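Local coordinates for transcriptional activator, putative (Pyrococcus furiosus, PDB 1RTW), which is of unknown function but is named a putative transcriptional activator and has the all-helical fold of the TENA/THI-4/PQQC family, at residues B[27-32]-B[143-148]; B[60-65]-B[116-121]; B[100-105]-B[199-204]. All coordinates share one frame; numbering follows the deposited sequence.

Contact 1: residues B[27-32]-B[143-148]; sequences AENTIK and LKERSP
Where the helix 21-28 runs out, its last turn lies beside the loop 143-148, the CA atoms of Ala-27 and Leu-143 being 4.3 Å apart, and one backbone hydrogen bond ties the two: Lys-144 N donates to Ala-27 O over 3.1 Å. The N-H points almost straight at the oxygen (168°) and meets it nearly along the C=O axis. The CA-H of Leu-143 approaches the same oxygen, CA to O 3.5 Å, so this carbonyl at the helix end is met from the loop by one hydrogen bond and one CA-H...O contact. Asn-29 follows with positive phi (63°), turns the chain out of the helix and directs its side chain at the loop. Its ND2 meets the ring of Pro-148 tip to tip, 3.1 Å from CD, while OD1 lies near Ser-147 CA and CB. The carboxylate of Glu-145, brought round by a bend at chi2 (-86°), crosses the Asn-29 amide with the two planes nearly perpendicular; its OE2 comes 3.5 Å from Asn-29 OD1, a contact of two acceptors and not a bond. Lys-144, exposed like Glu-28 and bent at chi3, lays its CE 3.5 Å from Glu-28 O; its NZ stays 5.8 Å from Glu-28 OE1, so any attraction between these charges is probably loose. Ser-147 OG is held by Tyr-149 N. Helix 118-142 packs on Ala-27 through Trp-138 and Asn-142, and helix 150-157 takes Leu-143 and Ser-147 on Ile-153, so the contact joins the end of helix 21-28 to the connection between those two helices.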
loop_
_atom_site.group_PDB
_atom_site.type_symbol
_atom_site.label_atom_id
_atom_site.label_comp_id
_atom_site.label_asym_id
_atom_site.label_seq_id
_atom_site.Cartn_x
_atom_site.Cartn_y
_atom_site.Cartn_z
ATOM N N ALA B 27 36.725 -15.151 -6.364
ATOM C CA ALA B 27 38.010 -14.537 -6.702
ATOM C C ALA B 27 39.138 -15.525 -6.977
ATOM O O ALA B 27 39.985 -15.271 -7.832
ATOM C CB ALA B 27 38.432 -13.551 -5.613
ATOM N N GLU B 28 39.146 -16.642 -6.255
ATOM C CA GLU B 28 40.172 -17.663 -6.422
ATOM C C GLU B 28 39.690 -18.801 -7.311
ATOM O O GLU B 28 40.436 -19.742 -7.576
ATOM C CB GLU B 28 40.581 -18.224 -5.057
ATOM C CG GLU B 28 41.182 -17.186 -4.103
ATOM C CD GLU B 28 41.582 -17.767 -2.745
ATOM O OE1 GLU B 28 41.477 -18.999 -2.557
ATOM O OE2 GLU B 28 42.004 -16.985 -1.860
ATOM N N ASN B 29 38.441 -18.708 -7.762
ATOM C CA ASN B 29 37.813 -19.723 -8.607
ATOM C C ASN B 29 37.655 -21.089 -7.962
ATOM O O ASN B 29 37.454 -22.097 -8.649
ATOM C CB ASN B 29 38.521 -19.849 -9.951
ATOM C CG ASN B 29 37.808 -19.093 -11.038
ATOM O OD1 ASN B 29 38.187 -17.970 -11.381
ATOM N ND2 ASN B 29 36.742 -19.688 -11.569
ATOM N N THR B 30 37.715 -21.099 -6.633
ATOM C CA THR B 30 37.562 -22.312 -5.843
ATOM C C THR B 30 36.078 -22.599 -5.619
ATOM O O THR B 30 35.717 -23.590 -4.984
ATOM C CB THR B 30 38.232 -22.159 -4.459
ATOM O OG1 THR B 30 37.669 -21.034 -3.777
ATOM C CG2 THR B 30 39.730 -21.949 -4.601
ATOM N N ILE B 31 35.224 -21.727 -6.147
ATOM C CA ILE B 31 33.781 -21.862 -5.988
ATOM C C ILE B 31 33.206 -23.083 -6.696
ATOM O O ILE B 31 33.389 -23.284 -7.895
ATOM C CB ILE B 31 33.049 -20.543 -6.391
ATOM C CG1 ILE B 31 31.613 -20.524 -5.858
ATOM C CG2 ILE B 31 33.121 -20.323 -7.902
ATOM C CD1 ILE B 31 30.613 -21.164 -6.770
ATOM N N LYS B 32 32.536 -23.913 -5.911
ATOM C CA LYS B 32 31.915 -25.130 -6.398
ATOM C C LYS B 32 30.638 -24.810 -7.156
ATOM O O LYS B 32 29.872 -23.928 -6.772
ATOM C CB LYS B 32 31.605 -26.065 -5.227
ATOM C CG LYS B 32 32.803 -26.378 -4.348
ATOM C CD LYS B 32 33.070 -27.867 -4.281
ATOM C CE LYS B 32 32.087 -28.599 -3.384
ATOM N NZ LYS B 32 30.715 -28.769 -3.936
ATOM N N LEU B 143 40.561 -10.983 -8.259
ATOM C CA LEU B 143 40.396 -12.046 -9.241
ATOM C C LEU B 143 41.760 -12.521 -9.757
ATOM O O LEU B 143 42.463 -11.770 -10.444
ATOM C CB LEU B 143 39.549 -11.521 -10.406
ATOM C CG LEU B 143 38.836 -12.493 -11.341
ATOM C CD1 LEU B 143 37.844 -13.336 -10.558
ATOM C CD2 LEU B 143 38.117 -11.708 -12.425
ATOM N N LYS B 144 42.142 -13.749 -9.395
ATOM C CA LYS B 144 43.415 -14.327 -9.834
ATOM C C LYS B 144 43.402 -14.438 -11.350
ATOM O O LYS B 144 44.266 -13.885 -12.033
ATOM C CB LYS B 144 43.642 -15.718 -9.242
ATOM C CG LYS B 144 43.735 -15.778 -7.732
ATOM C CD LYS B 144 44.356 -17.097 -7.292
ATOM C CE LYS B 144 43.632 -18.294 -7.901
ATOM N NZ LYS B 144 44.296 -19.589 -7.579
ATOM N N GLU B 145 42.416 -15.165 -11.869
ATOM C CA GLU B 145 42.261 -15.335 -13.307
ATOM C C GLU B 145 40.821 -15.045 -13.670
ATOM O O GLU B 145 40.015 -14.688 -12.815
ATOM C CB GLU B 145 42.656 -16.741 -13.773
ATOM C CG GLU B 145 41.815 -17.878 -13.217
ATOM C CD GLU B 145 42.307 -18.358 -11.867
ATOM O OE1 GLU B 145 43.341 -19.060 -11.830
ATOM O OE2 GLU B 145 41.660 -18.036 -10.845
ATOM N N ARG B 146 40.496 -15.236 -14.939
ATOM C CA ARG B 146 39.166 -14.963 -15.446
ATOM C C ARG B 146 38.151 -15.983 -14.954
ATOM O O ARG B 146 38.371 -17.188 -15.068
ATOM C CB ARG B 146 39.220 -14.953 -16.968
ATOM C CG ARG B 146 38.274 -13.984 -17.619
ATOM C CD ARG B 146 38.676 -12.536 -17.424
ATOM N NE ARG B 146 37.705 -11.671 -18.085
ATOM C CZ ARG B 146 37.695 -10.342 -18.027
ATOM N NH1 ARG B 146 38.616 -9.689 -17.330
ATOM N NH2 ARG B 146 36.744 -9.664 -18.661
ATOM N N SER B 147 37.035 -15.479 -14.432
ATOM C CA SER B 147 35.957 -16.298 -13.887
ATOM C C SER B 147 34.897 -16.723 -14.897
ATOM O O SER B 147 34.680 -16.051 -15.903
ATOM C CB SER B 147 35.272 -15.539 -12.744
ATOM O OG SER B 147 34.014 -16.108 -12.425
ATOM N N PRO B 148 34.245 -17.874 -14.645
ATOM C CA PRO B 148 33.191 -18.406 -15.510
ATOM C C PRO B 148 31.938 -17.558 -15.290
ATOM O O PRO B 148 30.935 -17.706 -15.991
ATOM C CB PRO B 148 32.963 -19.814 -14.947
ATOM C CG PRO B 148 34.227 -20.142 -14.231
ATOM C CD PRO B 148 34.577 -18.844 -13.585
#

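Contact 2: residues B[60-65]-B[116-121]; sequences KAPDDL and GSFLEG
Phe-118 and Lys-60 carry most of this contact, one by its ring and the other by a long polar arm. With CG anti to the backbone N (chi1 -177°), Phe-118 extends its ring from the first turn of helix 118-142 to the loop 60-65. Ala-61 lies over one face, its CA 4.1 Å from the ring centroid in a CH-pi contact and its CB 3.6 Å from CZ. Pro-62 CD meets CE2 of the ring at 3.7 Å, whereas Leu-65 CD2 comes in at the edge. Lys-60 runs fully extended beyond CG, past the ring, and its NZ donates to Gly-116 O at 2.7 Å, in the carbonyl plane. Ala-113 O also accepts from this ammonium, which thus gathers carbonyls at the C-terminal end of helix 100-115, where the helix dipole would probably welcome a positive charge. Just beyond, Ser-117 and Glu-120 form a capping box: Ser-117 OG accepts from Glu-120 N, and Glu-120 OE1 from Ser-117 N. In the same loop as Lys-60, Asp-63 forms salt bridges with Lys-48 and Arg-52 of a second subunit. Phe-69 of helix 66-89 and Leu-175 of helix 159-176 also pack on Phe-118.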
loop_
_atom_site.group_PDB
_atom_site.type_symbol
_atom_site.label_atom_id
_atom_site.label_comp_id
_atom_site.label_asym_id
_atom_site.label_seq_id
_atom_site.Cartn_x
_atom_site.Cartn_y
_atom_site.Cartn_z
ATOM N N LYS B 60 5.785 6.609 -4.384
ATOM C CA LYS B 60 5.841 7.549 -3.272
ATOM C C LYS B 60 6.874 8.645 -3.486
ATOM O O LYS B 60 7.000 9.532 -2.646
ATOM C CB LYS B 60 6.271 6.819 -1.999
ATOM C CG LYS B 60 5.220 6.106 -1.217
ATOM C CD LYS B 60 5.846 5.627 0.100
ATOM C CE LYS B 60 4.867 4.841 0.954
ATOM N NZ LYS B 60 5.560 4.238 2.130
ATOM N N ALA B 61 7.643 8.564 -4.567
ATOM C CA ALA B 61 8.704 9.542 -4.813
ATOM C C ALA B 61 8.278 10.922 -5.296
ATOM O O ALA B 61 7.233 11.081 -5.928
ATOM C CB ALA B 61 9.749 8.961 -5.781
ATOM N N PRO B 62 9.105 11.944 -5.012
ATOM C CA PRO B 62 8.843 13.332 -5.421
ATOM C C PRO B 62 8.885 13.433 -6.952
ATOM O O PRO B 62 9.593 12.668 -7.606
ATOM C CB PRO B 62 10.009 14.097 -4.795
ATOM C CG PRO B 62 10.377 13.247 -3.589
ATOM C CD PRO B 62 10.307 11.863 -4.166
ATOM N N ASP B 63 8.135 14.372 -7.520
ATOM C CA ASP B 63 8.101 14.552 -8.977
ATOM C C ASP B 63 9.461 14.553 -9.664
ATOM O O ASP B 63 9.610 13.940 -10.717
ATOM C CB ASP B 63 7.380 15.850 -9.363
ATOM C CG ASP B 63 5.873 15.738 -9.278
ATOM O OD1 ASP B 63 5.341 14.612 -9.168
ATOM O OD2 ASP B 63 5.215 16.795 -9.326
ATOM N N ASP B 64 10.443 15.245 -9.083
ATOM C CA ASP B 64 11.777 15.338 -9.686
ATOM C C ASP B 64 12.610 14.049 -9.717
ATOM O O ASP B 64 13.703 14.018 -10.286
ATOM C CB ASP B 64 12.578 16.506 -9.071
ATOM C CG ASP B 64 12.932 16.298 -7.595
ATOM O OD1 ASP B 64 12.522 15.286 -6.987
ATOM O OD2 ASP B 64 13.641 17.169 -7.043
ATOM N N LEU B 65 12.074 12.987 -9.126
ATOM C CA LEU B 65 12.749 11.697 -9.078
ATOM C C LEU B 65 12.097 10.651 -9.985
ATOM O O LEU B 65 12.658 9.574 -10.201
ATOM C CB LEU B 65 12.781 11.187 -7.638
ATOM C CG LEU B 65 14.075 11.353 -6.839
ATOM C CD1 LEU B 65 14.896 12.560 -7.288
ATOM C CD2 LEU B 65 13.730 11.445 -5.381
ATOM N N GLY B 116 6.931 2.156 5.465
ATOM C CA GLY B 116 7.927 3.083 5.968
ATOM C C GLY B 116 7.863 4.424 5.285
ATOM O O GLY B 116 7.041 4.637 4.403
ATOM N N SER B 117 8.707 5.348 5.731
ATOM C CA SER B 117 8.792 6.680 5.135
ATOM C C SER B 117 9.597 6.535 3.833
ATOM O O SER B 117 10.303 5.542 3.651
ATOM C CB SER B 117 9.549 7.605 6.079
ATOM O OG SER B 117 10.890 7.162 6.218
ATOM N N PHE B 118 9.524 7.530 2.952
ATOM C CA PHE B 118 10.269 7.463 1.697
ATOM C C PHE B 118 11.772 7.382 1.982
ATOM O O PHE B 118 12.497 6.610 1.343
ATOM C CB PHE B 118 9.965 8.673 0.807
ATOM C CG PHE B 118 10.653 8.628 -0.530
ATOM C CD1 PHE B 118 10.342 7.635 -1.449
ATOM C CD2 PHE B 118 11.617 9.571 -0.871
ATOM C CE1 PHE B 118 10.971 7.578 -2.673
ATOM C CE2 PHE B 118 12.255 9.522 -2.102
ATOM C CZ PHE B 118 11.931 8.523 -3.002
ATOM N N LEU B 119 12.202 8.135 2.997
ATOM C CA LEU B 119 13.592 8.197 3.428
ATOM C C LEU B 119 14.120 6.814 3.810
ATOM O O LEU B 119 15.230 6.430 3.436
ATOM C CB LEU B 119 13.720 9.159 4.617
ATOM C CG LEU B 119 15.119 9.250 5.243
ATOM C CD1 LEU B 119 16.094 9.913 4.265
ATOM C CD2 LEU B 119 15.067 10.005 6.573
ATOM N N GLU B 120 13.351 6.092 4.615
ATOM C CA GLU B 120 13.741 4.743 5.015
ATOM C C GLU B 120 13.853 3.852 3.771
ATOM O O GLU B 120 14.807 3.082 3.613
ATOM C CB GLU B 120 12.696 4.159 5.956
ATOM C CG GLU B 120 12.607 4.822 7.341
ATOM C CD GLU B 120 11.497 4.213 8.195
ATOM O OE1 GLU B 120 10.302 4.474 7.918
ATOM O OE2 GLU B 120 11.816 3.456 9.137
ATOM N N GLY B 121 12.875 3.985 2.880
ATOM C CA GLY B 121 12.867 3.198 1.669
ATOM C C GLY B 121 14.073 3.480 0.797
ATOM O O GLY B 121 14.763 2.558 0.361
#

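Contact 3: residues B[100-105]-B[199-204]; sequences WRAKSY and LIFWDI
This is a helix-to-helix packing contact, partly buried, in which the first turns of helix 100-115 meet the last part of helix 181-201 and the helically folded residues 202-204. Ala-102 packs closely: its CB lies 3.6 Å from Phe-201 CE2 and 3.9 Å from Ile-204 CD1. That methyl of Ile-204 also sits over the centre of the Phe-201 ring, 3.6 Å above its plane, so ring and branch form one surface against the alanine. The side chains of Tyr-105 and Phe-201 cross at about a right angle, CD2 to CD2 at 3.8 Å, with the phenylalanine atom at the tyrosine's edge; Tyr-105 OH is hydrogen-bonded to Glu-198. Arg-101, the most covered residue, bends at chi2 (103°) and chi3 (130°) and lies across Ile-200, Asp-203 and Ile-204. Its CG touches Ile-200 CG2 at 3.6 Å, CD lies on a face of the Trp-100 indole, and Ile-204 N is over one face of the guanidinium. NH1 makes a salt bridge with Asp-99, and Asn-42 of helix 33-60 packs on Ala-102, Phe-201 and Ile-204. Arg-101 NH2 and Asp-203 OD1 stay 4.9 Å apart; a water accepts from NH2 and donates weakly to OD1, while OD2 is hydrogen-bonded to His-20. Without a direct polar bond between the segments, any pull between these charges is probably indirect.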
loop_
_atom_site.group_PDB
_atom_site.type_symbol
_atom_site.label_atom_id
_atom_site.label_comp_id
_atom_site.label_asym_id
_atom_site.label_seq_id
_atom_site.Cartn_x
_atom_site.Cartn_y
_atom_site.Cartn_z
ATOM N N TRP B 100 14.837 -19.566 3.023
ATOM C CA TRP B 100 14.143 -18.766 4.037
ATOM C C TRP B 100 14.772 -17.390 4.288
ATOM O O TRP B 100 14.057 -16.414 4.507
ATOM C CB TRP B 100 13.996 -19.548 5.357
ATOM C CG TRP B 100 15.282 -19.785 6.113
ATOM C CD1 TRP B 100 15.813 -18.997 7.099
ATOM C CD2 TRP B 100 16.179 -20.895 5.963
ATOM N NE1 TRP B 100 16.982 -19.546 7.568
ATOM C CE2 TRP B 100 17.233 -20.710 6.889
ATOM C CE3 TRP B 100 16.199 -22.026 5.129
ATOM C CZ2 TRP B 100 18.292 -21.621 7.014
ATOM C CZ3 TRP B 100 17.253 -22.932 5.253
ATOM C CH2 TRP B 100 18.287 -22.718 6.186
ATOM N N ARG B 101 16.101 -17.315 4.246
ATOM C CA ARG B 101 16.798 -16.048 4.438
ATOM C C ARG B 101 16.451 -15.075 3.306
ATOM O O ARG B 101 16.325 -13.870 3.524
ATOM C CB ARG B 101 18.320 -16.245 4.471
ATOM C CG ARG B 101 18.876 -16.954 5.706
ATOM C CD ARG B 101 19.217 -18.402 5.400
ATOM N NE ARG B 101 20.559 -18.757 5.838
ATOM C CZ ARG B 101 21.283 -19.741 5.317
ATOM N NH1 ARG B 101 20.800 -20.482 4.332
ATOM N NH2 ARG B 101 22.505 -19.970 5.779
ATOM N N ALA B 102 16.309 -15.604 2.096
ATOM C CA ALA B 102 15.983 -14.772 0.945
ATOM C C ALA B 102 14.583 -14.175 1.057
ATOM O O ALA B 102 14.407 -12.969 0.890
ATOM C CB ALA B 102 16.138 -15.559 -0.349
ATOM N N LYS B 103 13.596 -15.015 1.361
ATOM C CA LYS B 103 12.209 -14.553 1.497
ATOM C C LYS B 103 12.095 -13.508 2.601
ATOM O O LYS B 103 11.375 -12.526 2.468
ATOM C CB LYS B 103 11.270 -15.722 1.815
ATOM C CG LYS B 103 11.249 -16.807 0.758
ATOM C CD LYS B 103 10.204 -17.860 1.074
ATOM C CE LYS B 103 10.502 -18.581 2.386
ATOM N NZ LYS B 103 9.523 -19.683 2.649
ATOM N N SER B 104 12.833 -13.733 3.681
ATOM C CA SER B 104 12.855 -12.844 4.828
ATOM C C SER B 104 13.423 -11.466 4.462
ATOM O O SER B 104 12.977 -10.432 4.950
ATOM C CB SER B 104 13.701 -13.500 5.915
ATOM O OG SER B 104 13.674 -12.738 7.098
ATOM N N TYR B 105 14.421 -11.452 3.598
ATOM C CA TYR B 105 15.039 -10.206 3.176
ATOM C C TYR B 105 14.051 -9.469 2.273
ATOM O O TYR B 105 13.793 -8.264 2.446
ATOM C CB TYR B 105 16.340 -10.534 2.440
ATOM C CG TYR B 105 17.203 -9.351 2.076
ATOM C CD1 TYR B 105 16.784 -8.045 2.328
ATOM C CD2 TYR B 105 18.444 -9.542 1.444
ATOM C CE1 TYR B 105 17.564 -6.963 1.964
ATOM C CE2 TYR B 105 19.233 -8.465 1.076
ATOM C CZ TYR B 105 18.780 -7.179 1.337
ATOM O OH TYR B 105 19.508 -6.093 0.948
ATOM N N LEU B 199 24.708 -9.377 4.506
ATOM C CA LEU B 199 25.733 -10.267 5.043
ATOM C C LEU B 199 25.259 -11.718 5.088
ATOM O O LEU B 199 26.003 -12.632 4.766
ATOM C CB LEU B 199 26.122 -9.824 6.452
ATOM C CG LEU B 199 27.017 -10.825 7.190
ATOM C CD1 LEU B 199 28.358 -10.969 6.487
ATOM C CD2 LEU B 199 27.199 -10.394 8.635
ATOM N N ILE B 200 24.019 -11.906 5.517
ATOM C CA ILE B 200 23.419 -13.220 5.648
ATOM C C ILE B 200 23.118 -13.890 4.311
ATOM O O ILE B 200 23.227 -15.112 4.182
ATOM C CB ILE B 200 22.116 -13.110 6.489
ATOM C CG1 ILE B 200 22.473 -12.810 7.947
ATOM C CG2 ILE B 200 21.284 -14.382 6.398
ATOM C CD1 ILE B 200 21.269 -12.447 8.799
ATOM N N PHE B 201 22.758 -13.094 3.312
ATOM C CA PHE B 201 22.424 -13.651 2.014
ATOM C C PHE B 201 23.536 -14.502 1.413
ATOM O O PHE B 201 23.261 -15.536 0.795
ATOM C CB PHE B 201 22.025 -12.539 1.045
ATOM C CG PHE B 201 21.108 -12.992 -0.041
ATOM C CD1 PHE B 201 21.617 -13.536 -1.220
ATOM C CD2 PHE B 201 19.724 -12.864 0.106
ATOM C CE1 PHE B 201 20.759 -13.945 -2.239
ATOM C CE2 PHE B 201 18.851 -13.265 -0.901
ATOM C CZ PHE B 201 19.368 -13.808 -2.080
ATOM N N TRP B 202 24.786 -14.082 1.602
ATOM C CA TRP B 202 25.916 -14.826 1.052
ATOM C C TRP B 202 25.969 -16.266 1.562
ATOM O O TRP B 202 26.383 -17.161 0.832
ATOM C CB TRP B 202 27.232 -14.111 1.342
ATOM C CG TRP B 202 27.348 -12.752 0.707
ATOM C CD1 TRP B 202 27.317 -11.545 1.346
ATOM C CD2 TRP B 202 27.480 -12.459 -0.694
ATOM N NE1 TRP B 202 27.413 -10.523 0.434
ATOM C CE2 TRP B 202 27.519 -11.053 -0.819
ATOM C CE3 TRP B 202 27.561 -13.244 -1.845
ATOM C CZ2 TRP B 202 27.638 -10.418 -2.062
ATOM C CZ3 TRP B 202 27.675 -12.609 -3.080
ATOM C CH2 TRP B 202 27.715 -11.210 -3.176
ATOM N N ASP B 203 25.515 -16.492 2.795
ATOM C CA ASP B 203 25.513 -17.837 3.382
ATOM C C ASP B 203 24.582 -18.823 2.671
ATOM O O ASP B 203 24.799 -20.034 2.724
ATOM C CB ASP B 203 25.130 -17.788 4.868
ATOM C CG ASP B 203 26.166 -17.083 5.721
ATOM O OD1 ASP B 203 25.770 -16.363 6.668
ATOM O OD2 ASP B 203 27.375 -17.253 5.450
ATOM N N ILE B 204 23.549 -18.301 2.015
ATOM C CA ILE B 204 22.574 -19.126 1.307
ATOM C C ILE B 204 23.214 -20.129 0.353
ATOM O O ILE B 204 22.749 -21.257 0.241
ATOM C CB ILE B 204 21.558 -18.246 0.538
ATOM C CG1 ILE B 204 20.650 -17.509 1.527
ATOM C CG2 ILE B 204 20.723 -19.090 -0.397
ATOM C CD1 ILE B 204 19.739 -16.476 0.876
HETATM O O HOH W 1 22.847 -17.450 7.870
#

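In the fold
Contact 2 is a surface contact, whereas contacts 1 and 3 are partly buried. Contact 3 lies deepest, its centre about 12 Å from the chain centre; contacts 1 and 2 lie on opposite sides of that centre, their own centres about 39 Å apart. Contacts 2 and 3 share helix 100-115: contact 3 uses its beginning, and the lysine of contact 2 binds carbonyls at its far end. Helix 118-142 starts in contact 2 and leads into the loop of contact 1. Contact 1 contains a backbone hydrogen bond beside mostly polar side chains, contact 2 combines a charged side-chain bond with aromatic packing, and contact 3 packs apolar side chains and an arginine. Other subunits reach only contacts 2 and 3.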